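DnaJ homolog subfamily C member 27-A (Xenopus laevis, PDB 6JMG) binds GTP as a Rab-family small GTPase that also carries a DnaJ domain, and possibly takes part in regulating the MEK/ERK pathway. Local coordinates at residues A[212-224]-A[256-268]. Residues are numbered along the deposited sequence; the frame is centred on the assembly and turned at random.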
loop_
_atom_site.group_PDB
_atom_site.type_symbol
_atom_site.label_atom_id
_atom_site.label_comp_id
_atom_site.label_asym_id
_atom_site.label_seq_id
_atom_site.Cartn_x
_atom_site.Cartn_y
_atom_site.Cartn_z
ATOM N N ILE A 212 -19.505 8.972 -18.916
ATOM C CA ILE A 212 -20.473 9.403 -17.904
ATOM C C ILE A 212 -21.114 10.763 -18.253
ATOM O O ILE A 212 -22.235 11.021 -17.813
ATOM C CB ILE A 212 -19.823 9.368 -16.504
ATOM C CG1 ILE A 212 -19.575 7.911 -16.097
ATOM C CG2 ILE A 212 -20.700 9.979 -15.425
ATOM C CD1 ILE A 212 -18.442 7.716 -15.052
ATOM N N ARG A 213 -20.471 11.635 -19.058
ATOM C CA ARG A 213 -21.163 12.860 -19.468
ATOM C C ARG A 213 -22.310 12.540 -20.393
ATOM O O ARG A 213 -23.404 13.084 -20.269
ATOM C CB ARG A 213 -20.302 13.806 -20.312
ATOM C CG ARG A 213 -19.279 14.588 -19.547
ATOM C CD ARG A 213 -18.936 15.972 -20.100
ATOM N NE ARG A 213 -18.779 16.878 -18.958
ATOM C CZ ARG A 213 -19.584 17.869 -18.580
ATOM N NH1 ARG A 213 -20.701 18.173 -19.248
ATOM N NH2 ARG A 213 -19.251 18.549 -17.484
ATOM N N ASN A 214 -22.078 11.649 -21.339
ATOM C CA ASN A 214 -22.969 11.441 -22.476
ATOM C C ASN A 214 -23.768 10.183 -22.249
ATOM O O ASN A 214 -23.961 9.335 -23.122
ATOM C CB ASN A 214 -22.155 11.375 -23.774
ATOM C CG ASN A 214 -21.138 12.551 -23.898
ATOM O OD1 ASN A 214 -21.417 13.689 -23.475
ATOM N ND2 ASN A 214 -19.991 12.283 -24.501
ATOM N N CYS A 215 -24.217 10.077 -21.010
ATOM C CA CYS A 215 -25.000 8.961 -20.527
ATOM C C CYS A 215 -26.200 9.548 -19.811
ATOM O O CYS A 215 -26.047 10.409 -18.939
ATOM C CB CYS A 215 -24.157 8.108 -19.588
ATOM S SG CYS A 215 -24.831 6.513 -19.251
ATOM N N LYS A 216 -27.392 9.091 -20.181
ATOM C CA LYS A 216 -28.611 9.696 -19.663
ATOM C C LYS A 216 -29.438 8.704 -18.846
ATOM O O LYS A 216 -30.619 8.949 -18.574
ATOM C CB LYS A 216 -29.417 10.288 -20.825
ATOM C CG LYS A 216 -29.015 11.736 -21.189
ATOM C CD LYS A 216 -28.590 11.896 -22.650
ATOM C CE LYS A 216 -27.532 13.002 -22.831
ATOM N NZ LYS A 216 -26.754 12.892 -24.121
ATOM N N ASP A 217 -28.815 7.605 -18.426
ATOM C CA ASP A 217 -29.475 6.520 -17.718
ATOM C C ASP A 217 -28.565 6.053 -16.588
ATOM O O ASP A 217 -27.364 5.858 -16.804
ATOM C CB ASP A 217 -29.797 5.372 -18.684
ATOM C CG ASP A 217 -30.535 4.231 -18.018
ATOM O OD1 ASP A 217 -31.782 4.287 -17.935
ATOM O OD2 ASP A 217 -29.864 3.269 -17.592
ATOM N N SER A 218 -29.121 5.844 -15.387
ATOM C CA SER A 218 -28.233 5.523 -14.278
ATOM C C SER A 218 -27.835 4.053 -14.260
ATOM O O SER A 218 -26.779 3.713 -13.712
ATOM C CB SER A 218 -28.899 5.855 -12.934
ATOM O OG SER A 218 -29.696 7.022 -13.013
ATOM N N TRP A 219 -28.587 3.189 -14.939
ATOM C CA TRP A 219 -28.143 1.813 -15.080
ATOM C C TRP A 219 -26.873 1.767 -15.902
ATOM O O TRP A 219 -25.862 1.189 -15.481
ATOM C CB TRP A 219 -29.251 0.966 -15.718
ATOM C CG TRP A 219 -30.388 0.603 -14.768
ATOM C CD1 TRP A 219 -30.371 -0.366 -13.791
ATOM C CD2 TRP A 219 -31.694 1.193 -14.717
ATOM N NE1 TRP A 219 -31.577 -0.407 -13.142
ATOM C CE2 TRP A 219 -32.410 0.535 -13.690
ATOM C CE3 TRP A 219 -32.329 2.212 -15.435
ATOM C CZ2 TRP A 219 -33.732 0.865 -13.367
ATOM C CZ3 TRP A 219 -33.649 2.540 -15.111
ATOM C CH2 TRP A 219 -34.333 1.868 -14.085
ATOM N N ASP A 220 -26.891 2.424 -17.062
ATOM C CA ASP A 220 -25.725 2.376 -17.929
ATOM C C ASP A 220 -24.572 3.196 -17.363
ATOM O O ASP A 220 -23.411 2.919 -17.680
ATOM C CB ASP A 220 -26.119 2.823 -19.343
ATOM C CG ASP A 220 -27.211 1.931 -19.952
ATOM O OD1 ASP A 220 -27.226 0.714 -19.637
ATOM O OD2 ASP A 220 -28.052 2.439 -20.738
ATOM N N MET A 221 -24.861 4.172 -16.501
ATOM C CA MET A 221 -23.795 4.982 -15.923
ATOM C C MET A 221 -22.863 4.151 -15.052
ATOM O O MET A 221 -21.649 4.372 -15.055
ATOM C CB MET A 221 -24.388 6.122 -15.111
ATOM C CG MET A 221 -23.826 7.448 -15.495
ATOM S SD MET A 221 -24.379 8.722 -14.385
ATOM C CE MET A 221 -25.936 9.232 -15.145
ATOM N N LEU A 222 -23.402 3.179 -14.312
ATOM C CA LEU A 222 -22.568 2.291 -13.508
ATOM C C LEU A 222 -22.259 0.969 -14.200
ATOM O O LEU A 222 -21.516 0.154 -13.638
ATOM C CB LEU A 222 -23.222 1.997 -12.152
ATOM C CG LEU A 222 -23.742 3.111 -11.233
ATOM C CD1 LEU A 222 -24.514 2.475 -10.113
ATOM C CD2 LEU A 222 -22.624 3.969 -10.666
ATOM N N GLY A 223 -22.804 0.735 -15.394
ATOM C CA GLY A 223 -22.517 -0.480 -16.134
ATOM C C GLY A 223 -23.240 -1.708 -15.613
ATOM O O GLY A 223 -22.613 -2.735 -15.323
ATOM N N VAL A 224 -24.566 -1.610 -15.506
ATOM C CA VAL A 224 -25.405 -2.649 -14.919
ATOM C C VAL A 224 -26.754 -2.586 -15.615
ATOM O O VAL A 224 -27.175 -1.528 -16.087
ATOM C CB VAL A 224 -25.590 -2.481 -13.389
ATOM C CG1 VAL A 224 -24.364 -2.952 -12.635
ATOM C CG2 VAL A 224 -25.910 -1.033 -13.047
ATOM N N ASP A 256 -17.472 16.155 -11.352
ATOM C CA ASP A 256 -18.853 16.020 -11.817
ATOM C C ASP A 256 -19.164 14.568 -12.147
ATOM O O ASP A 256 -20.278 14.087 -11.902
ATOM C CB ASP A 256 -19.118 16.905 -13.033
ATOM C CG ASP A 256 -18.709 18.339 -12.805
ATOM O OD1 ASP A 256 -19.309 19.000 -11.928
ATOM O OD2 ASP A 256 -17.779 18.799 -13.509
ATOM N N ALA A 257 -18.184 13.857 -12.694
ATOM C CA ALA A 257 -18.366 12.439 -12.951
ATOM C C ALA A 257 -18.571 11.672 -11.657
ATOM O O ALA A 257 -19.457 10.811 -11.567
ATOM C CB ALA A 257 -17.157 11.898 -13.702
ATOM N N PHE A 258 -17.766 11.978 -10.633
ATOM C CA PHE A 258 -17.963 11.337 -9.342
ATOM C C PHE A 258 -19.351 11.634 -8.781
ATOM O O PHE A 258 -20.092 10.719 -8.414
ATOM C CB PHE A 258 -16.903 11.790 -8.366
ATOM C CG PHE A 258 -17.054 11.171 -7.019
ATOM C CD1 PHE A 258 -16.897 9.797 -6.855
ATOM C CD2 PHE A 258 -17.372 11.940 -5.924
ATOM C CE1 PHE A 258 -17.025 9.223 -5.631
ATOM C CE2 PHE A 258 -17.517 11.355 -4.676
ATOM C CZ PHE A 258 -17.341 10.002 -4.533
ATOM N N LYS A 259 -19.738 12.911 -8.757
ATOM C CA LYS A 259 -21.074 13.277 -8.302
ATOM C C LYS A 259 -22.152 12.526 -9.085
ATOM O O LYS A 259 -23.171 12.107 -8.514
ATOM C CB LYS A 259 -21.262 14.793 -8.430
ATOM C CG LYS A 259 -22.629 15.297 -7.975
ATOM C CD LYS A 259 -22.796 16.807 -8.184
ATOM C CE LYS A 259 -21.486 17.570 -7.928
ATOM N NZ LYS A 259 -21.688 18.984 -7.450
ATOM N N ALA A 260 -21.941 12.329 -10.389
ATOM C CA ALA A 260 -22.955 11.656 -11.191
ATOM C C ALA A 260 -23.054 10.192 -10.809
ATOM O O ALA A 260 -24.155 9.632 -10.712
ATOM C CB ALA A 260 -22.637 11.806 -12.677
ATOM N N VAL A 261 -21.904 9.567 -10.574
ATOM C CA VAL A 261 -21.872 8.176 -10.144
ATOM C C VAL A 261 -22.542 8.026 -8.776
ATOM O O VAL A 261 -23.350 7.110 -8.549
ATOM C CB VAL A 261 -20.412 7.684 -10.162
ATOM C CG1 VAL A 261 -20.197 6.550 -9.194
ATOM C CG2 VAL A 261 -20.047 7.265 -11.572
ATOM N N VAL A 262 -22.221 8.922 -7.845
ATOM C CA VAL A 262 -22.877 8.903 -6.543
ATOM C C VAL A 262 -24.391 8.973 -6.705
ATOM O O VAL A 262 -25.129 8.155 -6.151
ATOM C CB VAL A 262 -22.352 10.059 -5.682
ATOM C CG1 VAL A 262 -23.251 10.263 -4.467
ATOM C CG2 VAL A 262 -20.905 9.780 -5.325
ATOM N N ASN A 263 -24.866 9.902 -7.527
ATOM C CA ASN A 263 -26.305 10.099 -7.631
ATOM C C ASN A 263 -26.979 8.951 -8.346
ATOM O O ASN A 263 -28.133 8.636 -8.040
ATOM C CB ASN A 263 -26.619 11.408 -8.339
ATOM C CG ASN A 263 -26.389 12.588 -7.457
ATOM O OD1 ASN A 263 -26.303 12.450 -6.228
ATOM N ND2 ASN A 263 -26.274 13.766 -8.061
ATOM N N ALA A 264 -26.293 8.348 -9.317
ATOM C CA ALA A 264 -26.842 7.188 -10.000
ATOM C C ALA A 264 -27.034 6.043 -9.026
ATOM O O ALA A 264 -28.091 5.405 -8.999
ATOM C CB ALA A 264 -25.919 6.764 -11.151
ATOM N N ARG A 265 -26.006 5.752 -8.229
ATOM C CA ARG A 265 -26.117 4.682 -7.246
ATOM C C ARG A 265 -27.358 4.850 -6.388
ATOM O O ARG A 265 -28.100 3.890 -6.158
ATOM C CB ARG A 265 -24.877 4.633 -6.360
ATOM C CG ARG A 265 -25.077 3.832 -5.105
ATOM C CD ARG A 265 -23.751 3.520 -4.400
ATOM N NE ARG A 265 -23.968 2.791 -3.147
ATOM C CZ ARG A 265 -24.484 3.320 -2.034
ATOM N NH1 ARG A 265 -24.856 4.604 -1.983
ATOM N NH2 ARG A 265 -24.631 2.551 -0.965
ATOM N N THR A 266 -27.627 6.069 -5.926
ATOM C CA THR A 266 -28.768 6.193 -5.034
ATOM C C THR A 266 -30.070 6.134 -5.819
ATOM O O THR A 266 -31.078 5.638 -5.309
ATOM C CB THR A 266 -28.623 7.449 -4.133
ATOM O OG1 THR A 266 -29.166 8.617 -4.739
ATOM C CG2 THR A 266 -27.153 7.718 -3.786
ATOM N N ALA A 267 -30.051 6.517 -7.092
ATOM C CA ALA A 267 -31.255 6.356 -7.899
ATOM C C ALA A 267 -31.628 4.883 -8.013
ATOM O O ALA A 267 -32.785 4.504 -7.807
ATOM C CB ALA A 267 -31.054 6.970 -9.284
ATOM N N LEU A 268 -30.649 4.030 -8.308
ATOM C CA LEU A 268 -30.918 2.604 -8.402
ATOM C C LEU A 268 -31.296 2.007 -7.047
ATOM O O LEU A 268 -32.308 1.301 -6.936
ATOM C CB LEU A 268 -29.703 1.889 -8.984
ATOM C CG LEU A 268 -29.235 2.392 -10.344
ATOM C CD1 LEU A 268 -28.007 1.624 -10.736
ATOM C CD2 LEU A 268 -30.325 2.263 -11.418
#
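Leu268 sets one methyl, CD2, squarely over the pyrrole ring of Trp219, a CH-pi contact in which CD2 lies 3.4 Å from the centroid of the five-membered ring and only 9° off its normal. The CA–CB bond of Trp219 points away from helix 254-278, yet with CG anti to the carbonyl carbon (chi1 -76°) the indole still presents a face to this methyl; Pro226 also touches the ring. With an alanine in place of Trp219, CD2 of Leu268 would probably lose its aromatic cover and a gap would open beside helix 218-222. The side chains of Leu268 and Leu222 run past each other in opposite directions, their CD1 atoms 3.6 Å apart, while CD2 of Leu222 meets CG1 of Val261 at 3.8 Å. Small side chains let the backbones come close at Ser218 and Ala264, whose CA atoms are 4.8 Å apart and CB atoms 3.6 Å. In this J domain the axes of segments 218-222 and 256-268 make an angle of 125° between their N-to-C directions, beside helix 230-244, whose Tyr237 touches Val261. Asp217 N-caps the short helix, OD2 accepting from Asp220 N through its anti lone pair and weakly from Trp219 N; a Schellman motif with Gly223 as C-prime residue ends it. Toward the N-terminal end of segment 256-268, Ile212 brings CG2 to 3.8 Å from CB of Ala260, and SD of Met221 approaches that same CB at 3.9 Å.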